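Local coordinates for coenzyme F420-dependent N(5),N(10)-methenyltetrahydromethanopterin reductase-related protein (Desulfurobacterium thermolithotrophum DSM 11699, PDB 6HUY) that binds the iron-guanylylpyridinol cofactor as an HmdII-type paralogue of [Fe]-hydrogenase and probably binds methenyl-tetrahydrofolate, at the interface of chains B and A. Sequence-based numbering; all coordinates share one arbitrary frame. Chains: chain A, Coenzyme F420-dependent N(5),N(10)-methenyltetrahydromethanopterin reductase-related protein; chain B, Coenzyme F420-dependent N(5),N(10)-methenyltetrahydromethanopterin reductase-related protein.

Contact 1: the interface of chains B and A. Residues chain B 207-208, 211-212, 215; chain A 267, 271, 287, 291.
The start of helix 207-228 of chain B meets two short helices of chain A, 264-272 and 282-292, in an apolar patch between two copies of the same protein, probably the Hmd-family dimer. B:Ile207 reaches along A:264-272: chi1 of -180° sets CG1 over the chain A helix, and chi2 of 56° turns CD1 toward A:Met267, where it rests 3.9 Å from the side-chain CG. The two side chains meet at a slant, while CG1 lies 4.0 Å from A:Leu271 CA. An alanine in place of B:Ile207 would probably leave A:Met267 CG without its methyl neighbour and open a gap beside the A:Leu271 backbone. A:Leu271, one turn along from A:Met267, sets its two methyls against the chain B helix. Its CD1 touches B:Val208 CA, 4.0 Å away, and both CD1 and CD2 rest on the methyl CB of B:Ala211. From the second chain A helix, the CB of A:Ala287 lies 3.9 Å from B:Ile212 CG1 and near B:Ala215 CB; the small alanines on both sides probably allow the helices to approach closely. A:Leu291 CD1 approaches B:Ala211 more loosely. The site sits in the helical C-terminal half, where 207-228 is the helix after 196-203, beyond the alpha/beta N-terminal half.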
ATOM      1  N   ILE B 207       0.603  -4.571 -11.680  1.00 40.04           N
ATOM      2  CA  ILE B 207       2.032  -4.307 -11.545  1.00 40.46           C
ATOM      3  C   ILE B 207       2.323  -2.824 -11.723  1.00 42.34           C
ATOM      4  O   ILE B 207       3.335  -2.318 -11.224  1.00 44.38           O
ATOM      5  CB  ILE B 207       2.834  -5.151 -12.550  1.00 41.39           C
ATOM      6  CG1 ILE B 207       4.334  -4.878 -12.405  1.00 41.03           C
ATOM      7  CG2 ILE B 207       2.404  -4.822 -13.978  1.00 43.35           C
ATOM      8  CD1 ILE B 207       4.895  -5.108 -11.007  1.00 40.59           C
ATOM      9  N   VAL B 208       1.463  -2.107 -12.458  1.00 41.63           N
ATOM     10  CA  VAL B 208       1.613  -0.656 -12.596  1.00 43.20           C
ATOM     11  C   VAL B 208       1.568   0.020 -11.223  1.00 43.02           C
ATOM     12  O   VAL B 208       2.452   0.808 -10.868  1.00 42.90           O
ATOM     13  CB  VAL B 208       0.526  -0.094 -13.534  1.00 43.45           C
ATOM     14  CG1 VAL B 208       0.577   1.439 -13.573  1.00 43.41           C
ATOM     15  CG2 VAL B 208       0.680  -0.672 -14.940  1.00 43.25           C
ATOM     16  N   ALA B 211       4.610  -1.364  -8.946  1.00 42.16           N
ATOM     17  CA  ALA B 211       5.914  -0.829  -9.305  1.00 43.83           C
ATOM     18  C   ALA B 211       6.030   0.659  -8.985  1.00 44.16           C
ATOM     19  O   ALA B 211       7.055   1.105  -8.458  1.00 45.38           O
ATOM     20  CB  ALA B 211       6.159  -1.087 -10.787  1.00 45.73           C
ATOM     21  N   ILE B 212       5.005   1.451  -9.302  1.00 43.10           N
ATOM     22  CA  ILE B 212       5.084   2.889  -9.046  1.00 43.90           C
ATOM     23  C   ILE B 212       5.114   3.168  -7.541  1.00 43.44           C
ATOM     24  O   ILE B 212       5.927   3.966  -7.057  1.00 43.69           O
ATOM     25  CB  ILE B 212       3.923   3.618  -9.746  1.00 43.03           C
ATOM     26  CG1 ILE B 212       4.124   3.598 -11.268  1.00 43.97           C
ATOM     27  CG2 ILE B 212       3.828   5.057  -9.291  1.00 42.69           C
ATOM     28  CD1 ILE B 212       2.892   4.044 -12.084  1.00 43.54           C
ATOM     29  N   ALA B 215       8.454   2.125  -6.307  1.00 41.66           N
ATOM     30  CA  ALA B 215       9.458   3.120  -6.675  1.00 42.97           C
ATOM     31  C   ALA B 215       9.294   4.398  -5.857  1.00 42.78           C
ATOM     32  O   ALA B 215      10.287   5.021  -5.466  1.00 44.15           O
ATOM     33  CB  ALA B 215       9.375   3.421  -8.175  1.00 44.21           C
TER
ATOM     34  N   MET A 267       9.417  -7.758 -11.075  1.00 46.79           N
ATOM     35  CA  MET A 267       8.627  -6.550 -11.310  1.00 44.79           C
ATOM     36  C   MET A 267       9.011  -5.885 -12.624  1.00 47.27           C
ATOM     37  O   MET A 267       8.138  -5.467 -13.395  1.00 48.57           O
ATOM     38  CB  MET A 267       8.798  -5.569 -10.145  1.00 45.59           C
ATOM     39  CG  MET A 267       8.024  -5.964  -8.895  1.00 46.21           C
ATOM     40  SD  MET A 267       7.978  -4.692  -7.603  1.00 46.84           S
ATOM     41  CE  MET A 267       9.704  -4.599  -7.156  1.00 47.68           C
ATOM     42  N   LEU A 271       6.427  -5.498 -15.692  1.00 47.42           N
ATOM     43  CA  LEU A 271       5.958  -4.159 -16.018  1.00 47.99           C
ATOM     44  C   LEU A 271       6.061  -3.869 -17.511  1.00 50.26           C
ATOM     45  O   LEU A 271       5.300  -3.047 -18.029  1.00 51.28           O
ATOM     46  CB  LEU A 271       6.753  -3.128 -15.212  1.00 48.04           C
ATOM     47  CG  LEU A 271       6.291  -1.669 -15.273  1.00 46.10           C
ATOM     48  CD1 LEU A 271       4.933  -1.523 -14.616  1.00 44.55           C
ATOM     49  CD2 LEU A 271       7.303  -0.784 -14.601  1.00 44.91           C
ATOM     50  N   ALA A 287       9.153   4.823 -13.457  1.00 55.82           N
ATOM     51  CA  ALA A 287       9.331   3.731 -12.503  1.00 54.77           C
ATOM     52  C   ALA A 287      10.144   2.596 -13.113  1.00 58.52           C
ATOM     53  O   ALA A 287      11.034   2.037 -12.459  1.00 59.07           O
ATOM     54  CB  ALA A 287       7.974   3.217 -12.028  1.00 50.17           C
ATOM     55  N   LEU A 291      13.697   1.301 -11.664  1.00 63.92           N
ATOM     56  CA  LEU A 291      13.969  -0.094 -11.322  1.00 63.51           C
ATOM     57  C   LEU A 291      15.211  -0.616 -12.034  1.00 66.34           C
ATOM     58  O   LEU A 291      15.927  -1.462 -11.489  1.00 65.43           O
ATOM     59  CB  LEU A 291      12.772  -0.980 -11.670  1.00 61.24           C
ATOM     60  CG  LEU A 291      11.509  -0.795 -10.826  1.00 60.77           C
ATOM     61  CD1 LEU A 291      10.331  -1.579 -11.404  1.00 58.90           C
ATOM     62  CD2 LEU A 291      11.765  -1.224  -9.397  1.00 60.85           C
TER

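Contact 2: the interface of chains B and A. Residues chain B 237-238, 241-242; chain A 91, 120, 200-201, 204.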
ATOM      1  N   PHE B 237       7.872   3.749   8.970  1.00 41.03           N
ATOM      2  CA  PHE B 237       6.600   3.984   9.643  1.00 40.34           C
ATOM      3  C   PHE B 237       5.651   4.794   8.763  1.00 40.58           C
ATOM      4  O   PHE B 237       4.461   4.472   8.658  1.00 41.83           O
ATOM      5  CB  PHE B 237       6.878   4.699  10.962  1.00 40.65           C
ATOM      6  CG  PHE B 237       5.657   5.027  11.781  1.00 39.43           C
ATOM      7  CD1 PHE B 237       5.019   6.250  11.640  1.00 40.05           C
ATOM      8  CD2 PHE B 237       5.191   4.141  12.739  1.00 38.67           C
ATOM      9  CE1 PHE B 237       3.920   6.576  12.415  1.00 43.26           C
ATOM     10  CE2 PHE B 237       4.093   4.454  13.520  1.00 42.03           C
ATOM     11  CZ  PHE B 237       3.449   5.674  13.357  1.00 44.30           C
ATOM     12  N   GLN B 238       6.157   5.844   8.111  1.00 37.68           N
ATOM     13  CA  GLN B 238       5.283   6.708   7.318  1.00 37.99           C
ATOM     14  C   GLN B 238       4.877   6.038   6.012  1.00 36.29           C
ATOM     15  O   GLN B 238       3.739   6.198   5.561  1.00 32.95           O
ATOM     16  CB  GLN B 238       5.960   8.058   7.062  1.00 38.54           C
ATOM     17  CG  GLN B 238       6.163   8.856   8.350  1.00 39.74           C
ATOM     18  CD  GLN B 238       6.687  10.265   8.143  1.00 41.35           C
ATOM     19  OE1 GLN B 238       7.002  10.691   7.020  1.00 41.74           O
ATOM     20  NE2 GLN B 238       6.746  11.019   9.237  1.00 41.47           N
ATOM     21  N   GLN B 241       2.145   3.266   6.933  1.00 34.58           N
ATOM     22  CA  GLN B 241       0.924   3.926   7.366  1.00 37.12           C
ATOM     23  C   GLN B 241       0.197   4.579   6.197  1.00 39.84           C
ATOM     24  O   GLN B 241      -1.027   4.461   6.067  1.00 38.35           O
ATOM     25  CB  GLN B 241       1.316   4.963   8.415  1.00 38.33           C
ATOM     26  CG  GLN B 241       0.250   5.864   8.939  1.00 40.13           C
ATOM     27  CD  GLN B 241       0.771   6.691  10.118  1.00 40.91           C
ATOM     28  OE1 GLN B 241       0.661   6.295  11.281  1.00 36.23           O
ATOM     29  NE2 GLN B 241       1.384   7.825   9.803  1.00 43.11           N
ATOM     30  N   SER B 242       0.941   5.287   5.339  1.00 40.56           N
ATOM     31  CA  SER B 242       0.320   5.975   4.215  1.00 41.92           C
ATOM     32  C   SER B 242      -0.327   4.985   3.251  1.00 36.46           C
ATOM     33  O   SER B 242      -1.479   5.169   2.830  1.00 32.92           O
ATOM     34  CB  SER B 242       1.358   6.833   3.485  1.00 47.86           C
ATOM     35  OG  SER B 242       1.846   7.851   4.345  1.00 51.63           O
TER
ATOM     36  N   PHE A  91       9.304  11.704  17.344  1.00 47.06           N
ATOM     37  CA  PHE A  91       8.795  10.373  17.017  1.00 44.10           C
ATOM     38  C   PHE A  91       9.547   9.293  17.775  1.00 44.68           C
ATOM     39  O   PHE A  91       8.960   8.296  18.210  1.00 41.14           O
ATOM     40  CB  PHE A  91       8.932  10.161  15.501  1.00 42.74           C
ATOM     41  CG  PHE A  91       8.742   8.742  15.044  1.00 42.27           C
ATOM     42  CD1 PHE A  91       9.827   7.882  14.919  1.00 43.74           C
ATOM     43  CD2 PHE A  91       7.480   8.284  14.685  1.00 39.47           C
ATOM     44  CE1 PHE A  91       9.650   6.577  14.482  1.00 44.97           C
ATOM     45  CE2 PHE A  91       7.296   6.987  14.241  1.00 37.83           C
ATOM     46  CZ  PHE A  91       8.381   6.134  14.137  1.00 42.26           C
ATOM     47  N   SER A 120       1.013  10.007  14.479  1.00 38.79           N
ATOM     48  CA  SER A 120      -0.392   9.954  14.095  1.00 41.27           C
ATOM     49  C   SER A 120      -1.274   9.933  15.336  1.00 38.07           C
ATOM     50  O   SER A 120      -0.979   9.233  16.315  1.00 34.73           O
ATOM     51  CB  SER A 120      -0.680   8.728  13.224  1.00 44.91           C
ATOM     52  OG  SER A 120       0.061   7.608  13.658  1.00 47.12           O
ATOM     53  N   SER A 200      -1.866  12.224   8.769  1.00 38.13           N
ATOM     54  CA  SER A 200      -0.429  11.993   8.679  1.00 37.92           C
ATOM     55  C   SER A 200      -0.044  11.526   7.276  1.00 37.18           C
ATOM     56  O   SER A 200       0.991  11.955   6.753  1.00 35.96           O
ATOM     57  CB  SER A 200       0.026  10.995   9.746  1.00 38.45           C
ATOM     58  OG  SER A 200       0.010  11.618  11.021  1.00 41.50           O
ATOM     59  N   PRO A 201      -0.821  10.641   6.643  1.00 37.01           N
ATOM     60  CA  PRO A 201      -0.522  10.294   5.246  1.00 36.62           C
ATOM     61  C   PRO A 201      -0.473  11.488   4.312  1.00 39.14           C
ATOM     62  O   PRO A 201       0.346  11.516   3.387  1.00 39.81           O
ATOM     63  CB  PRO A 201      -1.662   9.337   4.885  1.00 36.86           C
ATOM     64  CG  PRO A 201      -2.002   8.686   6.167  1.00 33.54           C
ATOM     65  CD  PRO A 201      -1.808   9.718   7.231  1.00 34.23           C
ATOM     66  N   ASP A 204       2.675  14.250   6.403  1.00 39.93           N
ATOM     67  CA  ASP A 204       4.028  13.862   6.775  1.00 39.88           C
ATOM     68  C   ASP A 204       4.974  13.998   5.582  1.00 41.13           C
ATOM     69  O   ASP A 204       4.560  14.203   4.446  1.00 42.52           O
ATOM     70  CB  ASP A 204       4.064  12.414   7.278  1.00 39.44           C
ATOM     71  CG  ASP A 204       3.415  12.230   8.643  1.00 40.30           C
ATOM     72  OD1 ASP A 204       3.065  13.231   9.308  1.00 41.14           O
ATOM     73  OD2 ASP A 204       3.267  11.053   9.055  1.00 40.54           O
TER
HETATM   74  O   HOH W   1       2.450   9.059   7.214  1.00 41.88           O
HETATM   75  O   HOH W   2       2.930  10.043  11.302  1.00 42.20           O
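B:Gln241, with A:Asp204 and A:Pro201, buries much of the surface where helix 232-262 of chain B runs against the end of helix 196-203 and neighbouring loops of chain A, a water-bridged polar patch of the subunit interface. The glutamine chain is extended, with CG anti to the backbone N (chi1 175°), and its amide spans two kinds of partner. Its carbonyl OE1 accepts a hydrogen bond of 2.8 Å from the hydroxyl OG of A:Ser120, which approaches at 132° to the C=O bond, tilted out of the carbonyl plane. The amide NE2 turns to two waters, each 3.1 Å from it, and both waters also bond the carboxylate OD2 of A:Asp204. The two waters thus link the glutamine amide to this carboxylate oxygen across the interface. B:Gln238 lies across A:Asp204, its amide moderately turned from the carboxylate plane and its OE1 3.4 Å from A:Asp204 CB, a packing contact. A:Pro201 packs its CB 4.0 Å from B:Ser242 CA; the OG of this serine donates to the carbonyl O of B:Gln238 one turn earlier and also meets one of the waters. Beside this polar network, B:Phe237 and A:Phe91 form an edge-to-face ring pair with planes 64° apart. The rim of A:Phe91 points at one face of B:Phe237, its CE2 3.5 Å from B:Phe237 CD1.

Contact 3: the interface of chains B and A. Residues chain B 251, 339-340, 343; chain A 237, 240, 317-319, 322.
B:Ser343 of helix 333-348 sinks between A:Phe237, A:Pro319 and A:Met322, in a contact formed by the C-terminal helical regions of two subunits of the Hmd ([Fe]-hydrogenase) family. The tight part lies toward A:Met322 on helix 320-330. Its chain bends at chi3 (64°), laying the thioether along helix 333-348: SD rests 3.7 Å from B:Ser343 CB, and the methyl CE lies 3.7 Å from the backbone O of B:Ile339. The B:Ile339 and A:Met322 side chains run past each other in opposite directions, with CG2 of the isoleucine against that same methyl. Next to them, B:Leu340 sends CD2 over the loop at A:Ala318 CA. A:Pro319 packs its ring CB 3.9 Å from the methyl CG2 of B:Thr251, the two side chains crossing at about a right angle. B:Thr251 OG1 is meanwhile turned to A:Ala240 CB.

On the wetter side, the hydroxyl of B:Ser343, anti to its own N (chi1 180°), hydrogen-bonds a water at 2.7 Å from OG. That water lies 3.2 Å from the carbonyl O of A:Ser317 and bridges the chains. A:Phe237 brings its ring carbon CE1 to 3.4 Å from B:Ser343 OG. A serine in place of A:Phe237 would probably leave the B:Ser343 hydroxyl without this aromatic neighbour and open a gap beside it.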
ATOM      1  N   THR B 251     -10.480  -0.000  -0.895  1.00 37.57           N
ATOM      2  CA  THR B 251     -11.275  -1.196  -0.639  1.00 36.91           C
ATOM      3  C   THR B 251     -12.669  -0.845  -0.140  1.00 35.87           C
ATOM      4  O   THR B 251     -13.662  -1.397  -0.620  1.00 36.96           O
ATOM      5  CB  THR B 251     -10.564  -2.097   0.368  1.00 39.75           C
ATOM      6  OG1 THR B 251      -9.398  -2.653  -0.246  1.00 42.07           O
ATOM      7  CG2 THR B 251     -11.484  -3.240   0.817  1.00 39.69           C
ATOM      8  N   ILE B 339     -10.703 -15.210   3.638  1.00 42.38           N
ATOM      9  CA  ILE B 339     -10.852 -13.769   3.481  1.00 42.21           C
ATOM     10  C   ILE B 339     -10.246 -13.312   2.158  1.00 39.53           C
ATOM     11  O   ILE B 339     -10.844 -12.504   1.436  1.00 40.50           O
ATOM     12  CB  ILE B 339     -10.232 -13.053   4.695  1.00 43.34           C
ATOM     13  CG1 ILE B 339     -11.206 -13.101   5.863  1.00 46.67           C
ATOM     14  CG2 ILE B 339      -9.880 -11.625   4.392  1.00 44.01           C
ATOM     15  CD1 ILE B 339     -10.538 -13.069   7.187  1.00 46.52           C
ATOM     16  N   LEU B 340      -9.074 -13.839   1.799  1.00 38.75           N
ATOM     17  CA  LEU B 340      -8.507 -13.526   0.489  1.00 39.46           C
ATOM     18  C   LEU B 340      -9.457 -13.929  -0.622  1.00 40.39           C
ATOM     19  O   LEU B 340      -9.577 -13.228  -1.630  1.00 40.94           O
ATOM     20  CB  LEU B 340      -7.161 -14.220   0.294  1.00 39.02           C
ATOM     21  CG  LEU B 340      -6.075 -13.860   1.314  1.00 40.95           C
ATOM     22  CD1 LEU B 340      -4.787 -14.551   0.931  1.00 42.76           C
ATOM     23  CD2 LEU B 340      -5.872 -12.357   1.439  1.00 41.50           C
ATOM     24  N   SER B 343     -12.367 -11.483  -0.643  1.00 47.48           N
ATOM     25  CA  SER B 343     -11.946 -10.230  -1.268  1.00 47.03           C
ATOM     26  C   SER B 343     -11.937 -10.357  -2.787  1.00 46.68           C
ATOM     27  O   SER B 343     -12.494  -9.516  -3.496  1.00 49.25           O
ATOM     28  CB  SER B 343     -10.560  -9.815  -0.760  1.00 44.72           C
ATOM     29  OG  SER B 343     -10.136  -8.598  -1.362  1.00 44.85           O
TER
ATOM     30  N   PHE A 237      -9.788  -3.494  -7.175  1.00 38.53           N
ATOM     31  CA  PHE A 237      -9.143  -4.593  -6.461  1.00 40.55           C
ATOM     32  C   PHE A 237      -7.628  -4.543  -6.628  1.00 40.92           C
ATOM     33  O   PHE A 237      -6.879  -4.685  -5.650  1.00 38.97           O
ATOM     34  CB  PHE A 237      -9.675  -5.949  -6.926  1.00 40.84           C
ATOM     35  CG  PHE A 237      -8.952  -7.104  -6.295  1.00 39.92           C
ATOM     36  CD1 PHE A 237      -9.390  -7.629  -5.084  1.00 40.37           C
ATOM     37  CD2 PHE A 237      -7.797  -7.616  -6.871  1.00 40.23           C
ATOM     38  CE1 PHE A 237      -8.708  -8.668  -4.468  1.00 39.83           C
ATOM     39  CE2 PHE A 237      -7.106  -8.654  -6.269  1.00 40.69           C
ATOM     40  CZ  PHE A 237      -7.564  -9.184  -5.057  1.00 40.52           C
ATOM     41  N   ALA A 240      -6.021  -1.638  -4.645  1.00 38.72           N
ATOM     42  CA  ALA A 240      -5.993  -1.868  -3.208  1.00 37.42           C
ATOM     43  C   ALA A 240      -4.987  -2.949  -2.851  1.00 38.14           C
ATOM     44  O   ALA A 240      -4.246  -2.814  -1.870  1.00 40.74           O
ATOM     45  CB  ALA A 240      -7.384  -2.235  -2.706  1.00 37.50           C
ATOM     46  N   SER A 317      -1.870  -9.126   1.725  1.00 37.21           N
ATOM     47  CA  SER A 317      -2.895  -8.471   0.928  1.00 37.51           C
ATOM     48  C   SER A 317      -4.266  -8.438   1.592  1.00 38.60           C
ATOM     49  O   SER A 317      -5.228  -7.972   0.970  1.00 39.69           O
ATOM     50  CB  SER A 317      -3.003  -9.161  -0.435  1.00 36.38           C
ATOM     51  OG  SER A 317      -3.740 -10.361  -0.333  1.00 36.18           O
ATOM     52  N   ALA A 318      -4.382  -8.895   2.829  1.00 38.38           N
ATOM     53  CA  ALA A 318      -5.682  -8.978   3.478  1.00 37.57           C
ATOM     54  C   ALA A 318      -6.156  -7.563   3.782  1.00 34.59           C
ATOM     55  O   ALA A 318      -5.465  -6.844   4.517  1.00 30.76           O
ATOM     56  CB  ALA A 318      -5.593  -9.803   4.767  1.00 35.68           C
ATOM     57  N   PRO A 319      -7.295  -7.113   3.249  1.00 36.66           N
ATOM     58  CA  PRO A 319      -7.708  -5.720   3.488  1.00 37.30           C
ATOM     59  C   PRO A 319      -8.099  -5.497   4.946  1.00 36.64           C
ATOM     60  O   PRO A 319      -8.897  -6.248   5.511  1.00 37.74           O
ATOM     61  CB  PRO A 319      -8.900  -5.538   2.540  1.00 38.43           C
ATOM     62  CG  PRO A 319      -8.824  -6.688   1.582  1.00 37.73           C
ATOM     63  CD  PRO A 319      -8.213  -7.799   2.331  1.00 36.77           C
ATOM     64  N   MET A 322     -11.819  -5.576   5.935  1.00 37.02           N
ATOM     65  CA  MET A 322     -12.402  -6.907   6.051  1.00 40.47           C
ATOM     66  C   MET A 322     -11.977  -7.589   7.350  1.00 38.23           C
ATOM     67  O   MET A 322     -12.785  -8.273   7.992  1.00 37.75           O
ATOM     68  CB  MET A 322     -12.010  -7.753   4.849  1.00 44.47           C
ATOM     69  CG  MET A 322     -12.691  -7.324   3.554  1.00 51.48           C
ATOM     70  SD  MET A 322     -12.333  -8.418   2.175  1.00 53.17           S
ATOM     71  CE  MET A 322     -13.086  -9.920   2.772  1.00 52.93           C
TER
HETATM   72  O   HOH W   3      -7.483  -8.312  -1.340  1.00 43.53           O

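Contact 4: the interface of chains B and A. Residues chain B 231-233; chain A 255, 355.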
ATOM      1  N   LYS B 231      15.705   9.100  10.306  1.00 55.82           N
ATOM      2  CA  LYS B 231      15.935   7.693  10.625  1.00 57.63           C
ATOM      3  C   LYS B 231      15.080   6.770   9.761  1.00 53.74           C
ATOM      4  O   LYS B 231      13.961   7.105   9.359  1.00 48.33           O
ATOM      5  CB  LYS B 231      15.653   7.408  12.110  1.00 59.10           C
ATOM      6  CG  LYS B 231      16.386   8.304  13.079  1.00 64.36           C
ATOM      7  CD  LYS B 231      17.904   8.326  12.846  1.00 70.24           C
ATOM      8  CE  LYS B 231      18.608   7.152  13.479  1.00 73.34           C
ATOM      9  NZ  LYS B 231      18.864   7.383  14.935  1.00 75.49           N
ATOM     10  N   ARG B 232      15.633   5.584   9.499  1.00 54.97           N
ATOM     11  CA  ARG B 232      14.949   4.574   8.701  1.00 53.51           C
ATOM     12  C   ARG B 232      13.574   4.243   9.273  1.00 48.83           C
ATOM     13  O   ARG B 232      12.605   4.067   8.523  1.00 48.78           O
ATOM     14  CB  ARG B 232      15.821   3.316   8.647  1.00 57.40           C
ATOM     15  CG  ARG B 232      15.165   2.066   8.064  1.00 58.29           C
ATOM     16  CD  ARG B 232      15.312   2.036   6.573  1.00 58.05           C
ATOM     17  NE  ARG B 232      16.517   1.301   6.210  1.00 62.52           N
ATOM     18  CZ  ARG B 232      16.577  -0.022   6.091  1.00 64.12           C
ATOM     19  NH1 ARG B 232      15.492  -0.760   6.294  1.00 63.62           N
ATOM     20  NH2 ARG B 232      17.722  -0.607   5.769  1.00 65.89           N
ATOM     21  N   SER B 233      13.476   4.137  10.601  1.00 46.60           N
ATOM     22  CA  SER B 233      12.221   3.745  11.240  1.00 46.13           C
ATOM     23  C   SER B 233      11.096   4.721  10.906  1.00 43.16           C
ATOM     24  O   SER B 233       9.977   4.310  10.582  1.00 42.02           O
ATOM     25  CB  SER B 233      12.425   3.662  12.754  1.00 46.17           C
ATOM     26  OG  SER B 233      13.141   4.801  13.213  1.00 47.92           O
TER
ATOM     27  N   LEU A 255      12.085  -2.318   4.524  1.00 44.39           N
ATOM     28  CA  LEU A 255      12.380  -2.109   3.111  1.00 45.04           C
ATOM     29  C   LEU A 255      13.211  -3.251   2.545  1.00 46.01           C
ATOM     30  O   LEU A 255      13.058  -3.602   1.372  1.00 46.44           O
ATOM     31  CB  LEU A 255      13.098  -0.769   2.909  1.00 45.93           C
ATOM     32  CG  LEU A 255      12.268   0.493   3.187  1.00 44.28           C
ATOM     33  CD1 LEU A 255      13.161   1.709   3.199  1.00 46.25           C
ATOM     34  CD2 LEU A 255      11.174   0.686   2.171  1.00 42.35           C
ATOM     35  N   ASN A 355      14.833  -0.960  13.660  1.00 94.51           N
ATOM     36  CA  ASN A 355      16.015  -0.150  13.381  1.00104.38           C
ATOM     37  C   ASN A 355      17.112  -0.454  14.400  1.00107.57           C
ATOM     38  O   ASN A 355      17.167   0.159  15.473  1.00109.50           O
ATOM     39  CB  ASN A 355      15.643   1.344  13.389  1.00108.77           C
ATOM     40  CG  ASN A 355      16.328   2.138  12.280  1.00109.83           C
ATOM     41  OD1 ASN A 355      16.808   1.574  11.298  1.00111.17           O
ATOM     42  ND2 ASN A 355      16.362   3.457  12.433  1.00108.97           N
TER
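With chi1 at 170°, the CG of B:Arg232 stands opposite the backbone N, and bends at chi2 and chi3 then carry the chain toward A:Leu255, while its CB stays beside A:Asn355. A:Asn355 is poorly ordered, so the placing of its amide is uncertain. As modelled, its OD1 lies 3.3 Å from B:Arg232 CB, a contact with the aliphatic root of the arginine, and the two side chains meet at a slant. Its ND2 lies 3.5 Å from the backbone N of B:Ser233, a proximity that is not a hydrogen bond, and 3.6 Å from B:Ser233 OG, whereas its CB packs on B:Ser233 CB at 4.0 Å. B:Lys231 joins at the margin with its CB near the same amide. On the other flank, the methylene CD of B:Arg232 rests 4.0 Å from A:Leu255 CD1, and the guanidinium makes a loose approach to the leucine CB. The arginine thus touches two separate parts of chain A, chiefly through its aliphatic portion, the A:Asn355 side being uncertain. The site lies where helix 232-262 of chain B begins, between the last turns of the same helix in chain A and the tail just beyond A:333-354.

Helix 232-262 of chain B runs through contacts 2, 3 and 4: its first turn forms contact 4, the next turns contact 2, and B:Thr251 enters contact 3. Contacts 2 and 4 are neighbours, their C-alpha centres about 13 Å apart, whereas those of contacts 3 and 4 lie about 27 Å apart. Contact 1 stands 21 to 23 Å from each of the others and uses the preceding helix, 207-228. In chain A, helix 232-262 also contributes to contacts 3 and 4, so the long helix of each subunit takes part in binding the other; Phe237 serves in contact 2 from chain B and in contact 3 from chain A. Such spread suggests an intertwined dimer, as in the Hmd family.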